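Local structure of aminotransferase (2FNU) at the interface of chains A and B. The protein catalyses the pyridoxal phosphate-dependent transamination that makes UDP-4-amino-4,6-dideoxy-N-acetyl-beta-L-altrosamine, the second step in pseudaminic acid biosynthesis for flagellin modification. Numbering follows the deposited sequence. Chains: chain A/B, aminotransferase.

Contact 1: the interface of chains A and B. Residues chain A 28-30, 228, 230, 232, 234; chain B 180-181, 187-189, 235.
The carboxylate of B:Glu189 reaches among polar groups of chain A, which buries 69 Å² of this residue, the largest value in the patch. Its chain folds back at the second torsion (chi2 -85°), and the side chain crosses those of A:Thr29 and A:Arg230 at about a right angle, with carboxylate and guanidinium planes 49° apart.

Charge and hydrogen bonding converge on one oxygen. A:Arg230, bent at its third torsion, presents its side edge, so that NE and NH2 both donate to B:Glu189 OE2, the NE pair making a salt bridge of 2.9 Å. NH2 meets the syn lone pair, whereas NE comes from above the carboxylate plane; the oxygen itself lies nearly in the guanidinium plane. From the other side the hydroxyl OG1 of A:Thr29, anti to its backbone N (chi1 -169°), donates to the anti lone pair of B:Glu189 OE2 at 2.6 Å. Three donors thus grip one atom and should stabilise the charged carboxylate. The second oxygen fares differently: B:Glu189 OE1 lies 3.0 Å from the amide oxygen OD1 of A:Asn228, an unfavourable acceptor pair as modelled, which a turned amide or a protonated carboxyl group could relieve.

Amides cover the guanidinium on both faces, with A:Asn228 ND2 3.6 Å above one and A:Gln30 NE2 over the other. The same A:Gln30 amide offers OE1 to NE2 of B:His180 at 2.9 Å. The acceptor sits in the imidazole plane, but amide and ring stand almost perpendicular.

Apolar packing surrounds the methyl CB of B:Ala188, which touches A:Leu28 CB and A:Ile234 CD1. B:Ala188 CB also lies 3.7 Å from A:Asn232 CG. Since A:Leu28, A:Thr29 and A:Asn228 belong to the substrate-binding site and B:His180 lines a nucleotide-sugar pocket, this contact probably helps to build an active site to which both chains contribute. Within chain B, the hydroxyl OG1 of B:Thr187 donates to the backbone O of B:Glu189 at 2.8 Å, from above the carbonyl plane.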
# COMPACT_ATOMS: atom_id res chain seq x y z
N LEU A 28 14.95 4.84 4.61
CA LEU A 28 13.67 4.49 5.24
C LEU A 28 12.80 3.60 4.39
O LEU A 28 11.82 3.05 4.88
CB LEU A 28 12.88 5.74 5.62
CG LEU A 28 13.50 6.69 6.66
CD1 LEU A 28 12.52 7.81 6.91
CD2 LEU A 28 13.83 5.97 7.97
N THR A 29 13.15 3.46 3.11
CA THR A 29 12.44 2.55 2.23
C THR A 29 13.37 2.11 1.12
O THR A 29 14.47 2.66 0.99
CB THR A 29 11.12 3.16 1.71
OG1 THR A 29 10.36 2.13 1.07
CG2 THR A 29 11.37 4.33 0.74
N GLN A 30 12.95 1.11 0.34
CA GLN A 30 13.75 0.61 -0.77
C GLN A 30 15.18 0.29 -0.32
O GLN A 30 16.17 0.70 -0.95
CB GLN A 30 13.75 1.64 -1.91
CG GLN A 30 12.34 1.89 -2.47
CD GLN A 30 12.28 3.15 -3.30
OE1 GLN A 30 12.37 4.27 -2.77
NE2 GLN A 30 12.16 2.97 -4.60
N ASN A 228 2.62 1.32 -6.23
CA ASN A 228 3.58 1.39 -5.14
C ASN A 228 2.97 0.68 -3.94
O ASN A 228 2.28 1.30 -3.11
CB ASN A 228 4.00 2.84 -4.80
CG ASN A 228 5.00 2.94 -3.63
OD1 ASN A 228 5.44 4.06 -3.28
ND2 ASN A 228 5.32 1.81 -3.01
N ARG A 230 5.03 -1.10 -1.93
CA ARG A 230 6.24 -1.51 -1.21
C ARG A 230 6.02 -1.51 0.31
O ARG A 230 5.20 -0.74 0.84
CB ARG A 230 7.39 -0.56 -1.56
CG ARG A 230 7.77 -0.60 -3.04
CD ARG A 230 9.05 0.18 -3.27
NE ARG A 230 8.93 1.60 -2.94
CZ ARG A 230 8.82 2.59 -3.82
NH1 ARG A 230 8.78 2.36 -5.14
NH2 ARG A 230 8.74 3.84 -3.37
N ASN A 232 8.07 -0.55 3.64
CA ASN A 232 9.21 0.31 3.93
C ASN A 232 10.19 -0.34 4.93
O ASN A 232 9.95 -1.45 5.41
CB ASN A 232 8.74 1.70 4.37
CG ASN A 232 7.91 1.66 5.64
OD1 ASN A 232 6.72 2.00 5.63
ND2 ASN A 232 8.52 1.19 6.73
N ILE A 234 11.17 0.58 7.97
CA ILE A 234 10.76 0.56 9.36
C ILE A 234 9.96 -0.72 9.60
O ILE A 234 10.25 -1.50 10.51
CB ILE A 234 9.90 1.79 9.70
CG1 ILE A 234 10.71 3.07 9.47
CG2 ILE A 234 9.38 1.71 11.15
CD1 ILE A 234 9.87 4.34 9.58
N HIS B 180 6.77 9.97 0.72
CA HIS B 180 7.92 9.10 0.49
C HIS B 180 9.13 9.65 1.24
O HIS B 180 9.23 10.87 1.48
CB HIS B 180 8.23 9.05 -1.00
CG HIS B 180 9.38 8.15 -1.36
ND1 HIS B 180 10.69 8.60 -1.42
CD2 HIS B 180 9.41 6.84 -1.68
CE1 HIS B 180 11.47 7.59 -1.76
NE2 HIS B 180 10.72 6.52 -1.95
N ALA B 181 10.06 8.76 1.58
CA ALA B 181 11.29 9.08 2.31
C ALA B 181 11.96 10.40 1.91
O ALA B 181 12.49 11.10 2.77
CB ALA B 181 12.29 7.95 2.14
N THR B 187 6.71 9.85 5.83
CA THR B 187 6.21 8.77 6.68
C THR B 187 6.88 7.44 6.23
O THR B 187 6.30 6.36 6.44
CB THR B 187 4.67 8.66 6.57
OG1 THR B 187 4.28 8.38 5.21
CG2 THR B 187 4.03 9.98 7.00
N ALA B 188 8.07 7.56 5.62
CA ALA B 188 8.84 6.47 4.97
C ALA B 188 8.26 6.09 3.60
O ALA B 188 8.94 6.20 2.59
CB ALA B 188 9.00 5.23 5.88
N GLU B 189 7.02 5.60 3.60
CA GLU B 189 6.18 5.58 2.40
C GLU B 189 4.86 6.16 2.86
O GLU B 189 4.42 5.92 3.98
CB GLU B 189 5.93 4.16 1.88
CG GLU B 189 7.19 3.42 1.37
CD GLU B 189 7.54 3.72 -0.08
OE1 GLU B 189 6.88 4.58 -0.74
OE2 GLU B 189 8.53 3.12 -0.55
N GLN B 235 3.55 5.13 10.99
CA GLN B 235 3.85 6.12 9.96
C GLN B 235 3.05 7.39 10.18
O GLN B 235 3.53 8.47 9.86
CB GLN B 235 3.45 5.59 8.60
CG GLN B 235 4.14 4.37 8.14
CD GLN B 235 3.46 3.82 6.89
OE1 GLN B 235 4.04 3.87 5.81
NE2 GLN B 235 2.21 3.34 7.03

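Contact 2: the interface of chains A and B. Residues chain A 54-55, 58, 61, 227-229; chain B 54-55, 58, 61, 227-229.
Two copies of the same segments meet here around the two-fold axis of the dimer, and every contact recurs with the chains exchanged. The tight part lies at the axis itself. The amides of A:Asn54 and B:Asn54 stack face to face, their planes only 5° apart and their CG atoms 3.6 Å from each other, while the two side chains cross at about a right angle. CG of each lies in the crowded position between backbone N and carbonyl carbon (chi1 76° in A:Asn54, 74° in B:Asn54). ND2 of A:Asn54 donates to the hydroxyl OG of A:Ser58 at 2.7 Å, which restrains the rotation of the amide. As modelled, this leaves OD1 of A:Asn54 3.0 Å from the backbone O of B:Asn228, two acceptors in an unfavourable pair. The aromatic rings of A:Phe229 and B:Phe229 also touch here, rim to rim through their CE1 atoms at 3.5 Å. Each ring is held within its own subunit: A:His227 CB covers one face of A:Phe229 and A:Ser58 OG lies toward the rim of the other, as do their counterparts in chain B.

The peptide oxygen of B:Asn228 does have a donor: OG of A:Ser55 reaches it at 3.0 Å, in the carbonyl plane and along a lone pair. The backbone N of A:Ser58 donates in turn to A:Ser55 OG, positioning that hydroxyl.

Farther from the axis the fit is looser and water takes part. Water 2 joins the backbone N of B:Asn228, at 2.8 Å, to OG of A:Ser58, at 2.9 Å, and water 1 does the same for the exchanged pair. Farther out, the methyl CD2 of A:Leu61 merely rests obliquely against the imidazole CE1 of B:His227 at 3.9 Å.

In the fold, A:Asn54 and A:Ser55 link strand 49-53 to helix 56-66, whose first turns carry A:Ser58 and A:Leu61; the partner's loop 227-229, preceding its helix that begins at 233, lies against this helix start beside the cofactor pocket.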
# COMPACT_ATOMS: atom_id res chain seq x y z
N ASN A 54 2.76 -3.71 1.13
CA ASN A 54 2.19 -2.88 2.19
C ASN A 54 1.04 -3.53 2.97
O ASN A 54 0.75 -3.12 4.09
CB ASN A 54 1.73 -1.53 1.62
CG ASN A 54 0.43 -1.63 0.85
OD1 ASN A 54 -0.67 -1.31 1.38
ND2 ASN A 54 0.52 -2.04 -0.39
N SER A 55 0.40 -4.51 2.34
CA SER A 55 -0.72 -5.25 2.96
C SER A 55 -0.89 -6.59 2.24
O SER A 55 -0.41 -6.74 1.11
CB SER A 55 -2.01 -4.44 2.86
OG SER A 55 -2.45 -4.35 1.50
N SER A 58 -2.87 -5.97 -1.03
CA SER A 58 -2.05 -5.59 -2.19
C SER A 58 -1.33 -6.80 -2.76
O SER A 58 -1.18 -6.93 -3.98
CB SER A 58 -1.00 -4.56 -1.78
OG SER A 58 -1.64 -3.35 -1.41
N LEU A 61 -3.93 -8.80 -4.83
CA LEU A 61 -4.15 -8.17 -6.13
C LEU A 61 -2.96 -8.47 -7.04
O LEU A 61 -3.12 -8.82 -8.21
CB LEU A 61 -4.28 -6.65 -6.00
CG LEU A 61 -4.48 -5.89 -7.31
CD1 LEU A 61 -5.82 -6.28 -7.93
CD2 LEU A 61 -4.40 -4.37 -7.08
N HIS A 227 2.42 -0.45 -9.41
CA HIS A 227 1.86 0.45 -8.38
C HIS A 227 2.98 0.82 -7.41
O HIS A 227 4.16 0.63 -7.71
CB HIS A 227 0.72 -0.30 -7.67
CG HIS A 227 -0.43 -0.58 -8.57
ND1 HIS A 227 -1.59 0.17 -8.54
CD2 HIS A 227 -0.60 -1.49 -9.56
CE1 HIS A 227 -2.43 -0.28 -9.46
NE2 HIS A 227 -1.85 -1.29 -10.09
N ASN A 228 2.62 1.32 -6.23
CA ASN A 228 3.58 1.39 -5.14
C ASN A 228 2.97 0.68 -3.94
O ASN A 228 2.28 1.30 -3.11
CB ASN A 228 4.00 2.84 -4.80
CG ASN A 228 5.00 2.94 -3.63
OD1 ASN A 228 5.44 4.06 -3.28
ND2 ASN A 228 5.32 1.81 -3.01
N PHE A 229 3.24 -0.62 -3.87
CA PHE A 229 2.77 -1.46 -2.78
C PHE A 229 3.96 -1.89 -1.93
O PHE A 229 3.93 -2.96 -1.33
CB PHE A 229 2.04 -2.71 -3.30
CG PHE A 229 0.82 -2.43 -4.14
CD1 PHE A 229 0.01 -1.33 -3.92
CD2 PHE A 229 0.43 -3.37 -5.10
CE1 PHE A 229 -1.15 -1.12 -4.70
CE2 PHE A 229 -0.72 -3.17 -5.87
CZ PHE A 229 -1.52 -2.05 -5.66
N ASN B 54 -1.00 4.40 1.91
CA ASN B 54 0.33 3.80 2.05
C ASN B 54 1.37 4.43 1.12
O ASN B 54 2.57 4.30 1.35
CB ASN B 54 0.28 2.29 1.82
CG ASN B 54 0.10 1.93 0.37
OD1 ASN B 54 1.09 1.60 -0.35
ND2 ASN B 54 -1.12 2.04 -0.11
N SER B 55 0.91 5.05 0.04
CA SER B 55 1.79 5.72 -0.92
C SER B 55 0.97 6.74 -1.71
O SER B 55 -0.27 6.63 -1.77
CB SER B 55 2.42 4.73 -1.91
OG SER B 55 1.41 4.16 -2.74
N SER B 58 -0.97 4.91 -4.49
CA SER B 58 -2.27 4.40 -4.02
C SER B 58 -3.32 5.50 -3.97
O SER B 58 -4.49 5.29 -4.34
CB SER B 58 -2.15 3.71 -2.66
OG SER B 58 -1.36 2.54 -2.76
N LEU B 61 -4.43 6.28 -7.58
CA LEU B 61 -5.37 5.29 -8.10
C LEU B 61 -6.74 5.52 -7.47
O LEU B 61 -7.77 5.49 -8.15
CB LEU B 61 -4.92 3.87 -7.76
CG LEU B 61 -5.92 2.77 -8.16
CD1 LEU B 61 -5.99 2.68 -9.69
CD2 LEU B 61 -5.52 1.42 -7.56
N HIS B 227 -9.67 -1.71 -1.25
CA HIS B 227 -8.36 -2.34 -1.13
C HIS B 227 -7.88 -2.18 0.30
O HIS B 227 -8.67 -1.94 1.20
CB HIS B 227 -7.40 -1.64 -2.11
CG HIS B 227 -7.76 -1.85 -3.55
ND1 HIS B 227 -7.06 -2.70 -4.37
CD2 HIS B 227 -8.74 -1.31 -4.33
CE1 HIS B 227 -7.60 -2.71 -5.58
NE2 HIS B 227 -8.62 -1.88 -5.58
N ASN B 228 -6.59 -2.39 0.55
CA ASN B 228 -6.02 -1.99 1.84
C ASN B 228 -4.81 -1.14 1.53
O ASN B 228 -3.69 -1.65 1.35
CB ASN B 228 -5.61 -3.20 2.71
CG ASN B 228 -4.96 -2.80 4.03
OD1 ASN B 228 -4.66 -3.66 4.88
ND2 ASN B 228 -4.72 -1.52 4.22
N PHE B 229 -5.08 0.17 1.39
CA PHE B 229 -4.06 1.18 1.15
C PHE B 229 -3.89 2.05 2.40
O PHE B 229 -3.53 3.22 2.31
CB PHE B 229 -4.47 2.08 -0.03
CG PHE B 229 -4.63 1.35 -1.34
CD1 PHE B 229 -3.88 0.22 -1.66
CD2 PHE B 229 -5.49 1.88 -2.31
CE1 PHE B 229 -4.03 -0.42 -2.90
CE2 PHE B 229 -5.64 1.25 -3.55
CZ PHE B 229 -4.91 0.12 -3.85
O HOH W 1 0.12 2.05 -5.16
O HOH W 2 -4.48 -3.34 -1.11

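The centres of contact 1 and contact 2 lie about 12 Å apart, and A:Asn228 belongs to both: its side chain faces B:Glu189 in contact 1, while in contact 2 its backbone O bonds and its side chain also packs against B:Ser55. The loop leading into helix 233-243 appears to run from near the two-fold axis toward an active site built by both chains. Contact 2 lies on that axis, whereas contact 1 has a symmetry twin. Because A:Ser55 and its counterpart line the cofactor pockets, dimer formation and active-site assembly appear coupled, in keeping with the dimers typical of fold-type I aminotransferases.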